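B12-binding domain-containing protein (Kitasatospora setae, PDB 6WTE) is TsrM, a cobalamin-dependent radical SAM methylase that carries a [4Fe-4S] cluster and probably transfers a methyl group by a non-radical route. Local coordinates at residues F56-P61 with V203-D208; E248-V253 with V289-A294; Y355-T360 with M398-T403. One frame throughout, in Å; residues are numbered along the deposited sequence.

Contact 1. Residues F56-P61 with V203-D208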
# COMPACT_ATOMS: atom_id res chain seq x y z
N PHE A 56 -20.68 -20.60 3.86
CA PHE A 56 -20.14 -21.95 3.95
C PHE A 56 -21.21 -23.01 4.18
O PHE A 56 -20.95 -24.19 3.96
CB PHE A 56 -19.07 -22.02 5.03
CG PHE A 56 -17.76 -21.45 4.59
CD1 PHE A 56 -16.97 -22.14 3.68
CD2 PHE A 56 -17.32 -20.23 5.05
CE1 PHE A 56 -15.77 -21.63 3.25
CE2 PHE A 56 -16.11 -19.71 4.63
CZ PHE A 56 -15.34 -20.42 3.73
N ALA A 57 -22.40 -22.61 4.62
CA ALA A 57 -23.48 -23.59 4.69
C ALA A 57 -23.99 -23.96 3.30
O ALA A 57 -24.43 -25.09 3.08
CB ALA A 57 -24.61 -23.06 5.56
N GLU A 58 -23.92 -23.02 2.36
CA GLU A 58 -24.43 -23.19 1.01
C GLU A 58 -23.36 -23.59 -0.00
O GLU A 58 -23.69 -24.21 -1.01
CB GLU A 58 -25.09 -21.89 0.55
CG GLU A 58 -26.03 -21.28 1.59
CD GLU A 58 -26.19 -19.78 1.43
OE1 GLU A 58 -25.63 -19.22 0.46
OE2 GLU A 58 -26.86 -19.15 2.28
N ARG A 59 -22.10 -23.24 0.24
CA ARG A 59 -21.03 -23.42 -0.74
C ARG A 59 -19.85 -24.13 -0.10
O ARG A 59 -19.55 -23.93 1.08
CB ARG A 59 -20.57 -22.07 -1.31
CG ARG A 59 -21.67 -21.29 -2.00
CD ARG A 59 -22.16 -22.02 -3.24
NE ARG A 59 -21.49 -21.57 -4.45
CZ ARG A 59 -21.57 -22.20 -5.62
NH1 ARG A 59 -22.29 -23.31 -5.73
NH2 ARG A 59 -20.94 -21.71 -6.68
N SER A 60 -19.18 -24.95 -0.90
CA SER A 60 -18.01 -25.71 -0.46
C SER A 60 -16.88 -25.48 -1.44
O SER A 60 -16.57 -26.35 -2.27
CB SER A 60 -18.35 -27.20 -0.32
OG SER A 60 -19.40 -27.41 0.60
N PRO A 61 -16.23 -24.32 -1.38
CA PRO A 61 -15.08 -24.09 -2.26
C PRO A 61 -13.95 -25.05 -1.93
O PRO A 61 -13.81 -25.50 -0.79
CB PRO A 61 -14.68 -22.64 -1.94
CG PRO A 61 -15.18 -22.42 -0.54
CD PRO A 61 -16.46 -23.20 -0.45
N VAL A 203 -22.68 -7.09 -9.18
CA VAL A 203 -22.69 -8.53 -9.42
C VAL A 203 -22.49 -9.24 -8.09
O VAL A 203 -21.46 -9.00 -7.43
CB VAL A 203 -21.62 -8.96 -10.44
CG1 VAL A 203 -21.68 -10.48 -10.65
CG2 VAL A 203 -21.81 -8.21 -11.74
N PRO A 204 -23.41 -10.10 -7.66
CA PRO A 204 -23.21 -10.82 -6.39
C PRO A 204 -21.94 -11.65 -6.42
O PRO A 204 -21.56 -12.22 -7.45
CB PRO A 204 -24.46 -11.70 -6.28
CG PRO A 204 -25.48 -10.99 -7.13
CD PRO A 204 -24.72 -10.37 -8.26
N ARG A 205 -21.25 -11.68 -5.28
CA ARG A 205 -20.05 -12.50 -5.08
C ARG A 205 -18.94 -12.14 -6.06
O ARG A 205 -18.11 -12.99 -6.42
CB ARG A 205 -20.38 -13.99 -5.14
CG ARG A 205 -21.57 -14.34 -4.25
CD ARG A 205 -21.51 -15.76 -3.74
NE ARG A 205 -22.34 -15.93 -2.56
CZ ARG A 205 -22.99 -17.05 -2.24
NH1 ARG A 205 -22.92 -18.11 -3.04
NH2 ARG A 205 -23.72 -17.10 -1.14
N LYS A 206 -18.91 -10.89 -6.48
CA LYS A 206 -17.77 -10.28 -7.15
C LYS A 206 -17.54 -8.92 -6.50
O LYS A 206 -18.46 -8.34 -5.91
CB LYS A 206 -18.01 -10.11 -8.66
CG LYS A 206 -18.27 -11.39 -9.43
CD LYS A 206 -17.02 -12.26 -9.44
CE LYS A 206 -17.27 -13.55 -10.20
NZ LYS A 206 -18.30 -14.39 -9.53
N VAL A 207 -16.30 -8.43 -6.58
CA VAL A 207 -16.02 -7.10 -6.04
C VAL A 207 -16.96 -6.09 -6.69
O VAL A 207 -17.09 -6.04 -7.92
CB VAL A 207 -14.55 -6.71 -6.26
CG1 VAL A 207 -14.31 -5.29 -5.82
CG2 VAL A 207 -13.61 -7.65 -5.49
N ASP A 208 -17.64 -5.30 -5.86
CA ASP A 208 -18.64 -4.33 -6.32
C ASP A 208 -17.96 -2.97 -6.44
O ASP A 208 -17.95 -2.17 -5.50
CB ASP A 208 -19.82 -4.28 -5.35
CG ASP A 208 -21.01 -3.53 -5.93
OD1 ASP A 208 -20.83 -2.74 -6.89
OD2 ASP A 208 -22.14 -3.73 -5.43

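Contact 2. Residues E248-V253 with V289-A294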
# COMPACT_ATOMS: atom_id res chain seq x y z
N GLU A 248 0.24 -4.74 -20.82
CA GLU A 248 -0.05 -4.31 -22.18
C GLU A 248 -0.83 -3.01 -22.17
O GLU A 248 -1.84 -2.88 -21.47
CB GLU A 248 -0.85 -5.39 -22.91
CG GLU A 248 -0.11 -6.70 -23.20
CD GLU A 248 0.92 -6.59 -24.32
OE1 GLU A 248 1.68 -5.60 -24.37
OE2 GLU A 248 0.96 -7.51 -25.16
N LEU A 249 -0.36 -2.03 -22.94
CA LEU A 249 -0.98 -0.71 -22.93
C LEU A 249 -2.46 -0.79 -23.29
O LEU A 249 -3.30 -0.17 -22.63
CB LEU A 249 -0.24 0.21 -23.90
CG LEU A 249 1.23 0.46 -23.57
CD1 LEU A 249 1.94 1.08 -24.77
CD2 LEU A 249 1.36 1.35 -22.35
N ALA A 250 -2.79 -1.57 -24.31
CA ALA A 250 -4.19 -1.68 -24.73
C ALA A 250 -5.06 -2.28 -23.63
O ALA A 250 -6.22 -1.89 -23.48
CB ALA A 250 -4.30 -2.51 -26.00
N SER A 251 -4.51 -3.22 -22.85
CA SER A 251 -5.30 -3.83 -21.78
C SER A 251 -5.55 -2.85 -20.65
O SER A 251 -6.67 -2.79 -20.11
CB SER A 251 -4.59 -5.08 -21.25
OG SER A 251 -4.45 -6.06 -22.27
N VAL A 252 -4.54 -2.07 -20.27
CA VAL A 252 -4.72 -1.06 -19.23
C VAL A 252 -5.81 -0.07 -19.64
O VAL A 252 -6.73 0.23 -18.87
CB VAL A 252 -3.40 -0.33 -18.94
CG1 VAL A 252 -3.60 0.68 -17.83
CG2 VAL A 252 -2.32 -1.32 -18.55
N VAL A 253 -5.71 0.47 -20.86
CA VAL A 253 -6.68 1.48 -21.27
C VAL A 253 -8.07 0.87 -21.44
O VAL A 253 -9.08 1.51 -21.13
CB VAL A 253 -6.21 2.22 -22.54
CG1 VAL A 253 -7.17 3.35 -22.86
CG2 VAL A 253 -4.79 2.78 -22.33
N VAL A 289 -5.11 9.60 -24.60
CA VAL A 289 -5.43 10.80 -25.37
C VAL A 289 -5.95 10.43 -26.75
O VAL A 289 -6.91 11.02 -27.25
CB VAL A 289 -4.19 11.71 -25.46
CG1 VAL A 289 -4.42 12.83 -26.46
CG2 VAL A 289 -3.85 12.26 -24.09
N ARG A 290 -5.33 9.42 -27.38
CA ARG A 290 -5.74 9.03 -28.72
C ARG A 290 -7.18 8.53 -28.73
O ARG A 290 -7.96 8.88 -29.62
CB ARG A 290 -4.81 7.96 -29.28
CG ARG A 290 -5.12 7.57 -30.71
CD ARG A 290 -4.49 6.23 -31.09
NE ARG A 290 -5.11 5.10 -30.40
CZ ARG A 290 -6.27 4.56 -30.75
NH1 ARG A 290 -6.94 5.04 -31.79
NH2 ARG A 290 -6.77 3.53 -30.07
N ARG A 291 -7.56 7.72 -27.73
CA ARG A 291 -8.93 7.23 -27.69
C ARG A 291 -9.92 8.35 -27.40
O ARG A 291 -11.00 8.39 -27.99
CB ARG A 291 -9.06 6.13 -26.63
CG ARG A 291 -8.31 4.87 -26.96
CD ARG A 291 -8.85 3.72 -26.14
NE ARG A 291 -7.96 2.57 -26.18
CZ ARG A 291 -8.22 1.40 -25.62
NH1 ARG A 291 -9.37 1.23 -24.97
NH2 ARG A 291 -7.35 0.41 -25.70
N ARG A 292 -9.56 9.26 -26.50
CA ARG A 292 -10.43 10.39 -26.19
C ARG A 292 -10.70 11.21 -27.44
O ARG A 292 -11.85 11.58 -27.73
CB ARG A 292 -9.79 11.26 -25.11
CG ARG A 292 -9.91 10.68 -23.70
CD ARG A 292 -9.01 11.42 -22.71
NE ARG A 292 -9.22 12.87 -22.73
CZ ARG A 292 -9.66 13.58 -21.70
NH1 ARG A 292 -9.82 14.89 -21.80
NH2 ARG A 292 -9.96 12.98 -20.56
N HIS A 293 -9.65 11.49 -28.22
CA HIS A 293 -9.82 12.32 -29.41
C HIS A 293 -10.55 11.57 -30.51
O HIS A 293 -11.31 12.19 -31.27
CB HIS A 293 -8.45 12.79 -29.88
CG HIS A 293 -7.83 13.82 -28.99
ND1 HIS A 293 -6.93 14.77 -29.44
CD2 HIS A 293 -7.97 14.04 -27.66
CE1 HIS A 293 -6.55 15.53 -28.43
NE2 HIS A 293 -7.17 15.11 -27.34
N ALA A 294 -10.36 10.25 -30.61
CA ALA A 294 -10.94 9.48 -31.71
C ALA A 294 -12.46 9.37 -31.61
O ALA A 294 -13.13 9.18 -32.63
CB ALA A 294 -10.33 8.09 -31.75

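Contact 3. Residues Y355-T360 with M398-T403. With EDO (1,2-ethanediol), chain M; EDO (1,2-ethanediol), chain K.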
# COMPACT_ATOMS: atom_id res chain seq x y z
N TYR A 355 17.10 12.50 -7.48
CA TYR A 355 16.45 13.78 -7.72
C TYR A 355 17.05 14.84 -6.81
O TYR A 355 17.82 14.55 -5.88
CB TYR A 355 14.93 13.71 -7.54
CG TYR A 355 14.43 13.30 -6.17
CD1 TYR A 355 14.33 14.21 -5.13
CD2 TYR A 355 14.03 11.99 -5.93
CE1 TYR A 355 13.86 13.83 -3.88
CE2 TYR A 355 13.56 11.60 -4.69
CZ TYR A 355 13.48 12.52 -3.67
OH TYR A 355 13.00 12.12 -2.44
N THR A 356 16.72 16.09 -7.13
CA THR A 356 17.04 17.25 -6.32
C THR A 356 15.75 17.99 -6.03
O THR A 356 14.68 17.67 -6.57
CB THR A 356 18.01 18.19 -7.03
OG1 THR A 356 17.34 18.78 -8.15
CG2 THR A 356 19.22 17.42 -7.53
N PHE A 357 15.84 19.03 -5.21
CA PHE A 357 14.63 19.79 -4.93
C PHE A 357 14.12 20.50 -6.18
O PHE A 357 12.91 20.75 -6.29
CB PHE A 357 14.87 20.80 -3.81
CG PHE A 357 13.62 21.48 -3.34
CD1 PHE A 357 12.59 20.75 -2.79
CD2 PHE A 357 13.48 22.85 -3.47
CE1 PHE A 357 11.43 21.37 -2.36
CE2 PHE A 357 12.32 23.48 -3.04
CZ PHE A 357 11.30 22.74 -2.48
N GLU A 358 15.00 20.81 -7.14
CA GLU A 358 14.54 21.44 -8.38
C GLU A 358 13.51 20.58 -9.09
O GLU A 358 12.62 21.12 -9.77
CB GLU A 358 15.71 21.71 -9.33
CG GLU A 358 16.76 22.67 -8.83
CD GLU A 358 18.10 21.98 -8.59
OE1 GLU A 358 18.63 22.07 -7.46
OE2 GLU A 358 18.63 21.34 -9.53
N ASP A 359 13.61 19.25 -8.96
CA ASP A 359 12.67 18.36 -9.62
C ASP A 359 11.27 18.51 -9.03
O ASP A 359 10.28 18.47 -9.76
CB ASP A 359 13.15 16.91 -9.52
CG ASP A 359 14.44 16.68 -10.29
OD1 ASP A 359 14.52 17.07 -11.47
OD2 ASP A 359 15.39 16.14 -9.70
N THR A 360 11.17 18.67 -7.71
CA THR A 360 9.87 18.92 -7.10
C THR A 360 9.35 20.30 -7.47
O THR A 360 8.15 20.48 -7.74
CB THR A 360 9.95 18.76 -5.57
OG1 THR A 360 10.16 17.37 -5.24
CG2 THR A 360 8.67 19.23 -4.90
N MET A 398 6.74 24.33 2.15
CA MET A 398 5.58 25.20 2.24
C MET A 398 5.64 26.32 1.20
O MET A 398 4.59 26.77 0.71
CB MET A 398 5.46 25.78 3.65
CG MET A 398 5.05 24.74 4.69
SD MET A 398 3.41 24.06 4.36
CE MET A 398 2.44 25.54 4.59
N ALA A 399 6.84 26.77 0.84
CA ALA A 399 6.98 27.83 -0.15
C ALA A 399 6.64 27.36 -1.56
O ALA A 399 6.49 28.21 -2.45
CB ALA A 399 8.41 28.39 -0.12
N LEU A 400 6.51 26.05 -1.79
CA LEU A 400 6.08 25.55 -3.09
C LEU A 400 4.66 25.97 -3.43
O LEU A 400 4.30 26.03 -4.61
CB LEU A 400 6.16 24.02 -3.12
CG LEU A 400 7.53 23.36 -3.08
CD1 LEU A 400 7.35 21.88 -2.81
CD2 LEU A 400 8.25 23.57 -4.40
N ASP A 401 3.84 26.25 -2.42
CA ASP A 401 2.41 26.52 -2.62
C ASP A 401 1.71 25.34 -3.29
O ASP A 401 0.83 25.51 -4.13
CB ASP A 401 2.19 27.80 -3.42
CG ASP A 401 2.36 29.05 -2.58
OD1 ASP A 401 2.55 28.91 -1.35
OD2 ASP A 401 2.31 30.17 -3.14
N ALA A 402 2.09 24.12 -2.91
CA ALA A 402 1.36 22.95 -3.38
C ALA A 402 -0.07 23.01 -2.88
O ALA A 402 -0.37 23.64 -1.86
CB ALA A 402 2.03 21.67 -2.89
N THR A 403 -0.98 22.36 -3.61
CA THR A 403 -2.37 22.37 -3.19
C THR A 403 -2.49 21.88 -1.76
O THR A 403 -3.14 22.51 -0.91
CB THR A 403 -3.24 21.51 -4.11
OG1 THR A 403 -2.97 21.83 -5.48
CG2 THR A 403 -4.72 21.74 -3.81
C1 EDO M . 20.97 14.15 -7.81
O1 EDO M . 20.50 13.43 -6.66
C2 EDO M . 19.97 14.00 -8.95
O2 EDO M . 20.19 12.76 -9.63
C1 EDO K . -4.09 24.75 -5.90
O1 EDO K . -2.74 24.28 -6.00
C2 EDO K . -4.60 25.05 -7.30
O2 EDO K . -5.99 25.40 -7.22

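Contact 1. Residues F56-P61 with V203-D208
Glu58 and Arg205 are joined by a salt bridge, the single hydrogen bond that crosses between 56-61 and 203-208. NH2 of Arg205 donates to OE1 of Glu58 over 3.3 Å, with an N-H...O angle of 153°. The oxygen is met almost along its C-O direction, and it sits in the guanidinium plane, at the edge of the group. Carboxylate and guanidinium are nearly coplanar, 27° apart, but only one oxygen and one nitrogen meet, so a single N-H...O bond carries the salt bridge. Arg205 spans the gap with a chain extended from CG to NE; the closest CA atoms of the two segments, those of Arg59 and Arg205, are 11.8 Å apart.

The remaining contact is van der Waals. NH1 of Arg205 lies 3.6 Å from CG of Arg59 and approaches the bent part of that side chain obliquely. The bend at chi2 (-65°) and chi3 turns the Arg59 guanidinium away to its own acids, Glu35 and Glu37, which both form salt bridges with it.

Even so, two positive groups come near each other, NE of Arg59 being 4.0 Å from NH1 of Arg205. Glu37 probably offsets this charge, since it also makes a long, weak ion pair with Arg205.

Arg59 is the first residue to leave the helix 48-58, while Arg205 occupies the positive-phi position of a type II turn from Val203 to Lys206, and its backbone bonds to Val38. The arrangement is a surface ion-pair cluster on the B12-binding domain, where a loop leading to helix 209-214 is laid against the edge strand 35-40 and the end of helix 48-58 of a Rossmann-like sheet.

Contact 2. Residues E248-V253 with V289-A294
The guanidinium of Arg291 lies with one face against Val253, whose CG1 sits 3.4 Å above its plane and is displaced toward the rim. Ala250 O approaches the same group obliquely. Acids beyond the two segments hold its nitrogens: NH1 forms salt bridges with Asp254 and Glu257, and NE forms one with Glu287, a turn back on the arginine's own helix.

This is a helix-helix contact in the radical SAM core, between the start of helix 249-261 and the end of helix 278-294. In the partial TIM barrel of this family, such helices pack outside the parallel strands; here strand 266-269 lies between the two in sequence.

Arg291 does most of the reaching. Its chain is extended from CG to NE, with CG beside the backbone N (chi1 -67°), and this carries the charged end across to the first turn of the other helix, although the nearest CA atoms, those of Val253 and Arg291, are 8.9 Å apart. The two side chains run antiparallel alongside one another, so the valine meets a length of the arginine chain as well as its flat end: CG1 of Val253 is 3.7 Å from CD and 3.5 Å from NE of Arg291. The branch doing this is the one anti to the valine backbone N (chi1 -175°). Val253 also packs on Leu284 of helix 278-294 and on Leu300, so one buried residue serves both the apolar seam and the flat face of the arginine.

With acids held at NH1 and NE, the guanidinium is probably fixed in its rotation and its charge well balanced. What it gives to the opposing backbone is slight: NH2 of Arg291 donates a weak hydrogen bond to Ala250 O, 3.4 Å long and bent to 131°.

Contact 3. Residues Y355-T360 with M398-T403
Leu400 and Phe357 point at each other across the gap and meet at CD2 of the leucine and CZ of the ring, 3.7 Å apart. The methyl group reaches the ring obliquely, and the leucine branch point is close behind, with CG 3.9 Å from Phe357 CZ. The ring gets there because Phe357 has its CG opposite the backbone N (chi1 -172°), which sends CZ across toward the turn.

The other branch of Leu400 serves the next helical turn: CD1 lies 3.6 Å from CG2 of Thr360, the two side chains crossing at about a right angle. Thr360 thus offers its methyl to the leucine and sends OG1 to the hydroxyl of Ser334. No hydrogen bond joins the segments; the interface is wholly apolar.

At the start of helix 357-369, Thr356 and Asp359 form a capping box. Thr356 N donates to Asp359 OD2, 2.9 Å and nearly straight, and Thr356 OG1 also accepts a weak capping bond from Glu358 N.

Leu400 itself belongs to the type I turn from Met398 to Asp401, which links helix 387-398 to strand 404-412. It also touches Val376, so the leucine bridges the start of helix 357-369 and strand 373-380, one of the parallel strands of the radical SAM barrel.

Overall arrangement
The three contacts follow one another along the chain without touching. Contact 1 lies at the surface, where a later loop rests on the B12-binding domain, and is the most polar, a charged pair beside a second arginine and further acids. Contacts 2 and 3 both lie in the radical SAM core but hold different elements, their centres 31 Å apart: contact 2 joins two helices, and contact 3 sets a helix start against a turn between helix and strand. Burial rises in step, from surface through partly buried to buried, and the chemistry changes with it, from ion pair, through an arginine laid on valine, to purely apolar packing. Contacts 1 and 3 lie on opposite sides of the chain's centre.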